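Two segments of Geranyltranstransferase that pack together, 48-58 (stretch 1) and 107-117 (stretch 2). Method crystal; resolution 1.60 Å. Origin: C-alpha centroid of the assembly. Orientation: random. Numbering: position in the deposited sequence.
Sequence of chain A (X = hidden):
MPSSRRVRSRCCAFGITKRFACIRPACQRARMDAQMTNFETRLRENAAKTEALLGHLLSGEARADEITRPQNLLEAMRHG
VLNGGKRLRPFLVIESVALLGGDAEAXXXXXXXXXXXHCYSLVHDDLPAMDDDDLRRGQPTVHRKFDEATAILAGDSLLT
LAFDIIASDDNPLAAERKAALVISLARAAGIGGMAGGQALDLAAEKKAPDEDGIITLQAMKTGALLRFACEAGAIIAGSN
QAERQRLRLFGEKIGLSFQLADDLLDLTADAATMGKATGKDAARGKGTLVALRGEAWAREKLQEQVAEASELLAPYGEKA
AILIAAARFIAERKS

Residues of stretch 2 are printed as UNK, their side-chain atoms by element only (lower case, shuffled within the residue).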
# COMPACT_ATOMS: atom_id res chain seq x y z
N ALA A 48 -3.59 -5.89 23.57
CA ALA A 48 -4.92 -6.51 23.57
C ALA A 48 -6.00 -5.64 22.89
O ALA A 48 -6.81 -6.15 22.12
CB ALA A 48 -5.33 -6.89 25.00
N LYS A 49 -6.02 -4.34 23.18
CA LYS A 49 -6.96 -3.44 22.50
C LYS A 49 -6.76 -3.43 20.99
O LYS A 49 -7.72 -3.45 20.24
CB LYS A 49 -6.80 -2.02 23.03
CG LYS A 49 -7.30 -1.82 24.43
CD LYS A 49 -7.21 -0.36 24.85
CE LYS A 49 -7.73 -0.12 26.27
NZ LYS A 49 -7.31 1.22 26.79
N THR A 50 -5.50 -3.37 20.58
CA THR A 50 -5.16 -3.29 19.16
C THR A 50 -5.54 -4.62 18.48
O THR A 50 -6.14 -4.63 17.42
CB THR A 50 -3.67 -2.97 18.93
OG1 THR A 50 -3.34 -1.72 19.57
CG2 THR A 50 -3.36 -2.84 17.45
N GLU A 51 -5.19 -5.73 19.13
CA GLU A 51 -5.58 -7.03 18.62
C GLU A 51 -7.10 -7.21 18.47
O GLU A 51 -7.56 -7.85 17.52
CB GLU A 51 -4.95 -8.14 19.45
CG GLU A 51 -3.46 -8.23 19.24
CD GLU A 51 -2.69 -8.95 20.35
OE1 GLU A 51 -3.32 -9.51 21.30
OE2 GLU A 51 -1.44 -8.94 20.27
N ALA A 52 -7.88 -6.71 19.42
CA ALA A 52 -9.33 -6.80 19.32
C ALA A 52 -9.84 -6.06 18.08
O ALA A 52 -10.62 -6.60 17.28
CB ALA A 52 -10.00 -6.28 20.61
N LEU A 53 -9.33 -4.84 17.86
CA LEU A 53 -9.75 -4.08 16.68
C LEU A 53 -9.27 -4.78 15.40
O LEU A 53 -10.02 -4.93 14.44
CB LEU A 53 -9.25 -2.65 16.74
CG LEU A 53 -9.62 -1.79 15.54
CD1 LEU A 53 -11.13 -1.65 15.33
CD2 LEU A 53 -9.03 -0.40 15.70
N LEU A 54 -8.02 -5.24 15.40
CA LEU A 54 -7.50 -6.02 14.25
C LEU A 54 -8.39 -7.23 13.90
O LEU A 54 -8.68 -7.49 12.74
CB LEU A 54 -6.07 -6.46 14.52
CG LEU A 54 -5.05 -5.33 14.41
CD1 LEU A 54 -3.73 -5.75 15.07
CD2 LEU A 54 -4.84 -4.92 12.93
N GLY A 55 -8.85 -7.95 14.92
CA GLY A 55 -9.71 -9.10 14.66
C GLY A 55 -10.99 -8.69 13.98
O GLY A 55 -11.50 -9.38 13.10
N HIS A 56 -11.52 -7.56 14.42
CA HIS A 56 -12.70 -6.97 13.84
C HIS A 56 -12.44 -6.54 12.39
O HIS A 56 -13.20 -6.88 11.48
CB HIS A 56 -13.14 -5.79 14.69
CG HIS A 56 -14.35 -5.09 14.17
ND1 HIS A 56 -15.59 -5.67 14.17
CD2 HIS A 56 -14.50 -3.85 13.64
CE1 HIS A 56 -16.47 -4.83 13.65
NE2 HIS A 56 -15.83 -3.71 13.33
N LEU A 57 -11.32 -5.86 12.16
CA LEU A 57 -10.98 -5.37 10.82
C LEU A 57 -10.66 -6.50 9.83
O LEU A 57 -10.73 -6.29 8.61
CB LEU A 57 -9.81 -4.39 10.89
CG LEU A 57 -10.05 -3.08 11.63
CD1 LEU A 57 -8.75 -2.35 11.94
CD2 LEU A 57 -10.96 -2.18 10.80
N LEU A 58 -10.29 -7.67 10.36
CA LEU A 58 -9.98 -8.85 9.55
C LEU A 58 -11.14 -9.86 9.55
O LEU A 58 -10.96 -11.01 9.16
CB LEU A 58 -8.66 -9.49 10.01
CG LEU A 58 -7.43 -8.60 9.81
CD1 LEU A 58 -6.20 -9.22 10.49
CD2 LEU A 58 -7.16 -8.38 8.32
N UNK A 107 -6.53 7.07 17.68
CA UNK A 107 -5.25 6.44 18.03
C UNK A 107 -5.24 4.93 17.86
O UNK A 107 -4.28 4.36 17.33
N UNK A 108 -6.32 4.29 18.30
CA UNK A 108 -6.45 2.84 18.17
C UNK A 108 -6.51 2.41 16.69
O UNK A 108 -5.85 1.44 16.29
c UNK A 108 -7.84 0.85 19.05
c UNK A 108 -6.73 0.26 19.92
c UNK A 108 -9.22 0.51 19.60
c UNK A 108 -7.68 2.36 18.92
N UNK A 109 -7.28 3.14 15.88
CA UNK A 109 -7.40 2.81 14.45
C UNK A 109 -6.08 3.00 13.75
O UNK A 109 -5.65 2.14 12.98
c UNK A 109 -9.86 3.08 14.00
n UNK A 109 -11.78 2.02 13.86
c UNK A 109 -10.69 2.46 13.14
c UNK A 109 -8.50 3.66 13.81
n UNK A 109 -10.45 2.98 15.24
c UNK A 109 -11.60 2.34 15.13
N UNK A 110 -5.41 4.13 14.00
CA UNK A 110 -4.10 4.37 13.35
C UNK A 110 -3.04 3.37 13.82
O UNK A 110 -2.25 2.88 13.02
c UNK A 110 -3.64 5.82 13.55
c UNK A 110 -2.24 6.03 12.98
c UNK A 110 -4.66 6.74 12.91
N UNK A 111 -3.05 3.01 15.11
CA UNK A 111 -2.17 1.96 15.62
C UNK A 111 -2.41 0.64 14.91
O UNK A 111 -1.47 -0.06 14.54
N UNK A 112 -3.68 0.28 14.73
CA UNK A 112 -4.01 -0.97 14.02
C UNK A 112 -3.49 -0.95 12.58
O UNK A 112 -2.97 -1.93 12.09
c UNK A 112 -5.52 -1.24 14.05
N UNK A 113 -3.69 0.18 11.91
CA UNK A 113 -3.18 0.36 10.55
C UNK A 113 -1.69 0.16 10.51
O UNK A 113 -1.16 -0.59 9.65
c UNK A 113 -3.50 1.74 10.04
N UNK A 114 -0.99 0.81 11.43
CA UNK A 114 0.47 0.71 11.48
C UNK A 114 0.92 -0.72 11.75
O UNK A 114 1.91 -1.21 11.17
c UNK A 114 3.30 1.96 11.39
c UNK A 114 1.03 1.67 12.52
c UNK A 114 2.95 2.64 13.82
c UNK A 114 2.55 1.66 12.72
N UNK A 115 0.19 -1.41 12.62
CA UNK A 115 0.49 -2.80 12.89
C UNK A 115 0.29 -3.70 11.66
O UNK A 115 1.08 -4.64 11.41
o UNK A 115 2.28 -3.70 15.33
c UNK A 115 -0.31 -3.31 14.10
c UNK A 115 0.16 -4.66 14.64
o UNK A 115 2.10 -5.85 15.39
c UNK A 115 1.61 -4.73 15.15
N UNK A 116 -0.78 -3.46 10.90
CA UNK A 116 -0.99 -4.21 9.66
C UNK A 116 0.22 -4.04 8.75
O UNK A 116 0.71 -4.98 8.16
s UNK A 116 -3.75 -4.37 9.60
c UNK A 116 -2.22 -3.75 8.91
N UNK A 117 0.71 -2.80 8.64
CA UNK A 117 1.86 -2.54 7.78
C UNK A 117 3.12 -3.24 8.34
O UNK A 117 3.86 -3.90 7.60
c UNK A 117 2.52 0.72 5.77
c UNK A 117 2.93 -0.63 6.39
c UNK A 117 4.38 -0.70 6.77
c UNK A 117 2.04 -1.02 7.59
O HOH W 1 -3.66 0.54 17.96

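Position 107 has no side-chain atoms and lies beyond the reach of stretch 1; it is Gly107, and its carbonyl accepts the helical hydrogen bond from the backbone nitrogen of position 111.

Position 108 carries four carbons, forked at the second, the pattern of leucine. Leu108 leaves its backbone sideways, but the end of its side chain comes nearer to stretch 1. Its CD1 lies 3.9 Å from Lys49 CB and 3.9 Å from Thr50 OG1, while its CG is 3.8 Å from Leu53 CD2. A long, forked aliphatic chain suits a place where it must spread over several residues of a neighbouring helix.

At position 109 one carbon leads to a five-membered ring of three carbons and two nitrogens, which identifies His109. The methyl CD2 of Leu53 sits 3.8 Å from the centroid of the His109 ring and only 14° off its normal, a CH-pi contact over one face. The flat ring thus offers an apolar surface to the leucine, while His109 ND1 is hydrogen-bonded to a residue just outside the stretches.

Position 110 has three carbons, one bearing the other two: Val110. Its CB points away from stretch 1 and lies 8.5 Å from Leu53 CD2, too far for contact, so it takes no part here; its branched apolar side chain is suited to a buried position.

Position 111 again lacks side-chain atoms and is Gly111. A CB here would be crowded by the carbonyl oxygen of Gly107. The residue meets stretch 1 through its backbone, Gly111 C lying 4.4 Å from Thr50 CG2.

A single carbon at position 112 marks Ala112, which points toward stretch 1. Its CB fits as a knob among Thr50, Leu53, Leu54 and Leu57, 3.9 Å from Leu54 CD2 and 4.0 Å from both Leu53 CD2 and Leu57 CD1. So small a side chain lets the backbones come close: Thr50 CA and Ala112 CA are 5.8 Å apart.

Position 113 also has one carbon, but Ala113 points away and makes no contact. Position 114 repeats the four-carbon fork; Leu114 is buried and out of reach of stretch 1.

At position 115 three carbons end in two oxygens, those of Glu115. Its CG packs 4.1 Å from Leu54 CD1, whereas the carboxylate leads away and OE2 is hydrogen-bonded elsewhere in the structure. One carbon and one sulfur at position 116 give Cys116, whose SG lies 3.5 Å from Leu54 CD2, a compact apolar contact. Position 117, with four carbons forked at the second, is Leu117, out of reach.

The two helices cross at 75°, their axes approaching to 9.3 Å, and bury 477 Å² in total. No direct hydrogen bond joins them; the oxygen of a water lies 2.8 Å from Thr50 OG1 and 2.9 Å from Leu108 O and donates to both, making a polar bridge. Otherwise the contact rests on apolar packing, with Ala112 seated among the side chains of stretch 1 and Leu53 filling the space beside Leu108 and His109.

Stretch 2 107-117: GLHVGAALECL
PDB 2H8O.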